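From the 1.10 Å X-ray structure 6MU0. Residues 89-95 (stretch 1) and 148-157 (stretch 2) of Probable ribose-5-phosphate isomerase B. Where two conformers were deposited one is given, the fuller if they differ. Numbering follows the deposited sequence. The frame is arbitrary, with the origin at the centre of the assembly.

Stretch 1 89-95: KVKGVLA
Stretch 2 (148-157) RIDKIIRYEK

A helical glutamate that accepts a hydrogen bond from the backbone amide of a tight turn, backed by a small apolar patch one to two helical turns away, is the contact that joins these two stretches of probable ribose-5-phosphate isomerase B. It is compact, burying 303 Å² summed over both sides, and it illustrates how a carboxylate can recognise the backbone of a turn, here assisted by a lysine side chain.

Stretch 2 is helical throughout, with phi near -65° and psi near -40°, and it runs antiparallel in register to stretch 1: the CA of Lys 91 lies 7.0 Å from the CA of Glu 156, the CA of Gly 92 lies 6.9 Å from that of Ile 153, and the CA of Leu 94 lies 8.8 Å from that of Ile 149. Stretch 1 folds into a type II beta turn from Val 90 to Val 93, closed by a hydrogen bond from Val 93 N to Val 90 O of 3.1 Å. Its central residues are Lys 91 (phi/psi -59/132°) and Gly 92 (83/-6°). Glycine suits the second position because, at these angles, a CB would be jammed against the preceding carbonyl oxygen.

The turn leaves Gly 92 N free to bond outward. Glu 156 points its CA-to-CB bond toward the turn and extends with chi1 p (75°), chi2 t and chi3 -10°, so that Gly 92 N donates to Glu 156 OE2 at 2.7 Å with an N-H...O angle of 160°. The other carboxylate oxygen, Glu 156 OE1, sits 3.5 Å from Lys 91 CA and 3.7 Å from Lys 91 CD.

Lys 91, m, m, t, m along its chain, reaches the glutamate through solvent: its NZ donates to water 1 at 2.9 Å, and that water donates to Glu 156 OE1 at 2.8 Å and to Lys 89 O at 2.9 Å. Water 2 donates to Glu 156 OE2 at 3.1 Å and, weakly, to Val 93 O at 3.0 Å. Water thus links OE1 to the backbone just before the turn and OE2, weakly, to its last residue.

Beyond the turn, Leu 94 directs its CA-to-CB bond toward the helix, with chi1 m and chi2 t, and its branched end offers a methyl to each of two isoleucines: Leu 94 CD1 packs 3.6 Å from Ile 149 CG2, and Leu 94 CD2 lies 4.0 Å from Ile 152 CG2. Aliphatic side chains suit this patch, which has no polar partner across the stretches. Ile 149 (m, m) is buried and starts sideways, but its end comes nearer; Ile 152 (m, t) is exposed overall. Val 90 and Val 93, both t, direct their CB atoms away from the helix.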

# COMPACT_ATOMS: atom_id res chain seq x y z
N LYS A 89 -12.18 -0.30 1.34
CA LYS A 89 -13.41 -1.03 1.59
C LYS A 89 -13.18 -2.30 2.41
O LYS A 89 -14.14 -2.83 2.98
CB LYS A 89 -14.11 -1.41 0.28
CG LYS A 89 -14.54 -0.25 -0.58
CD LYS A 89 -15.52 0.63 0.16
CE LYS A 89 -15.95 1.83 -0.67
NZ LYS A 89 -16.90 2.67 0.11
N VAL A 90 -11.95 -2.78 2.49
CA VAL A 90 -11.64 -4.07 3.08
C VAL A 90 -11.46 -3.91 4.59
O VAL A 90 -10.77 -2.99 5.06
CB VAL A 90 -10.40 -4.68 2.41
CG1 VAL A 90 -10.05 -6.02 3.03
CG2 VAL A 90 -10.64 -4.82 0.91
N LYS A 91 -12.07 -4.82 5.35
CA LYS A 91 -12.01 -4.76 6.80
C LYS A 91 -10.57 -4.84 7.28
O LYS A 91 -9.79 -5.70 6.85
CB LYS A 91 -12.79 -5.93 7.39
CG LYS A 91 -14.28 -5.85 7.15
CD LYS A 91 -14.92 -4.72 7.94
CE LYS A 91 -16.41 -4.61 7.65
NZ LYS A 91 -16.66 -4.23 6.23
N GLY A 92 -10.21 -3.94 8.20
CA GLY A 92 -8.89 -3.92 8.78
C GLY A 92 -7.85 -3.21 7.95
O GLY A 92 -6.71 -3.06 8.42
N VAL A 93 -8.18 -2.78 6.75
CA VAL A 93 -7.22 -2.11 5.89
C VAL A 93 -7.30 -0.61 6.09
O VAL A 93 -8.39 -0.03 6.21
CB VAL A 93 -7.45 -2.51 4.41
CG1 VAL A 93 -6.61 -1.64 3.48
CG2 VAL A 93 -7.10 -3.97 4.23
N LEU A 94 -6.14 0.03 6.15
CA LEU A 94 -6.01 1.48 6.22
C LEU A 94 -5.07 1.85 5.07
O LEU A 94 -3.86 1.64 5.16
CB LEU A 94 -5.45 1.90 7.58
CG LEU A 94 -6.35 1.58 8.77
CD1 LEU A 94 -5.56 1.81 10.06
CD2 LEU A 94 -7.63 2.42 8.75
N ALA A 95 -5.63 2.38 3.99
CA ALA A 95 -4.88 2.61 2.76
C ALA A 95 -4.65 4.10 2.55
O ALA A 95 -5.60 4.90 2.55
CB ALA A 95 -5.60 2.01 1.55
N ARG A 148 -7.70 8.00 17.15
CA ARG A 148 -8.37 8.29 15.89
C ARG A 148 -8.54 7.03 15.04
O ARG A 148 -9.64 6.76 14.54
CB ARG A 148 -7.62 9.39 15.15
CG ARG A 148 -7.74 10.72 15.88
CD ARG A 148 -6.66 11.72 15.52
NE ARG A 148 -6.76 12.87 16.40
CZ ARG A 148 -5.82 13.81 16.52
NH1 ARG A 148 -4.70 13.73 15.82
NH2 ARG A 148 -6.01 14.81 17.37
N ILE A 149 -7.48 6.24 14.87
CA ILE A 149 -7.58 5.00 14.11
C ILE A 149 -8.62 4.08 14.74
O ILE A 149 -9.39 3.40 14.04
CB ILE A 149 -6.20 4.32 14.02
CG1 ILE A 149 -5.24 5.19 13.19
CG2 ILE A 149 -6.31 2.92 13.44
CD1 ILE A 149 -5.82 5.62 11.87
N ASP A 150 -8.66 4.03 16.08
CA ASP A 150 -9.65 3.20 16.76
C ASP A 150 -11.07 3.58 16.35
O ASP A 150 -11.95 2.71 16.26
CB ASP A 150 -9.51 3.33 18.28
CG ASP A 150 -8.31 2.58 18.82
OD1 ASP A 150 -7.68 1.82 18.07
OD2 ASP A 150 -7.99 2.76 20.02
N LYS A 151 -11.33 4.87 16.13
CA LYS A 151 -12.66 5.29 15.71
C LYS A 151 -13.01 4.77 14.32
O LYS A 151 -14.17 4.43 14.05
CB LYS A 151 -12.78 6.81 15.77
CG LYS A 151 -12.81 7.34 17.19
CD LYS A 151 -12.87 8.86 17.26
CE LYS A 151 -13.11 9.32 18.69
NZ LYS A 151 -13.17 10.80 18.80
N ILE A 152 -12.03 4.72 13.42
CA ILE A 152 -12.27 4.16 12.09
C ILE A 152 -12.58 2.68 12.19
O ILE A 152 -13.52 2.17 11.56
CB ILE A 152 -11.05 4.40 11.17
CG1 ILE A 152 -10.73 5.89 11.05
CG2 ILE A 152 -11.30 3.76 9.81
CD1 ILE A 152 -9.51 6.17 10.21
N ILE A 153 -11.77 1.96 12.96
CA ILE A 153 -11.96 0.53 13.13
C ILE A 153 -13.32 0.24 13.75
O ILE A 153 -14.03 -0.68 13.32
CB ILE A 153 -10.80 -0.07 13.94
CG1 ILE A 153 -9.48 0.08 13.17
CG2 ILE A 153 -11.06 -1.53 14.28
CD1 ILE A 153 -8.25 -0.20 14.02
N ARG A 154 -13.72 1.02 14.76
CA ARG A 154 -15.01 0.81 15.40
C ARG A 154 -16.16 1.04 14.42
O ARG A 154 -17.14 0.29 14.41
CB ARG A 154 -15.15 1.72 16.62
CG ARG A 154 -16.25 1.27 17.55
CD ARG A 154 -15.96 1.68 18.99
NE ARG A 154 -16.48 3.01 19.30
CZ ARG A 154 -17.73 3.25 19.68
NH1 ARG A 154 -18.12 4.49 19.96
NH2 ARG A 154 -18.59 2.25 19.79
N TYR A 155 -16.07 2.08 13.59
CA TYR A 155 -17.11 2.32 12.60
C TYR A 155 -17.28 1.12 11.69
O TYR A 155 -18.40 0.65 11.47
CB TYR A 155 -16.81 3.58 11.78
CG TYR A 155 -17.88 3.88 10.74
CD1 TYR A 155 -17.90 3.21 9.52
CD2 TYR A 155 -18.88 4.81 10.99
CE1 TYR A 155 -18.89 3.46 8.58
CE2 TYR A 155 -19.87 5.07 10.06
CZ TYR A 155 -19.87 4.39 8.85
OH TYR A 155 -20.85 4.64 7.92
N GLU A 156 -16.18 0.61 11.12
CA GLU A 156 -16.35 -0.45 10.14
C GLU A 156 -16.83 -1.74 10.79
O GLU A 156 -17.56 -2.52 10.16
CB GLU A 156 -15.10 -0.66 9.27
CG GLU A 156 -13.95 -1.36 9.94
CD GLU A 156 -12.79 -1.69 9.00
OE1 GLU A 156 -12.91 -1.56 7.75
OE2 GLU A 156 -11.73 -2.09 9.52
N LYS A 157 -16.46 -1.98 12.05
CA LYS A 157 -16.88 -3.19 12.74
C LYS A 157 -18.33 -3.13 13.20
O LYS A 157 -18.98 -4.17 13.29
CB LYS A 157 -15.98 -3.46 13.94
CG LYS A 157 -14.59 -3.95 13.61
CD LYS A 157 -13.79 -4.17 14.88
CE LYS A 157 -12.44 -4.81 14.59
NZ LYS A 157 -11.58 -4.86 15.81
O HOH W 1 -14.81 -2.10 5.72
O HOH W 2 -9.12 -0.56 9.05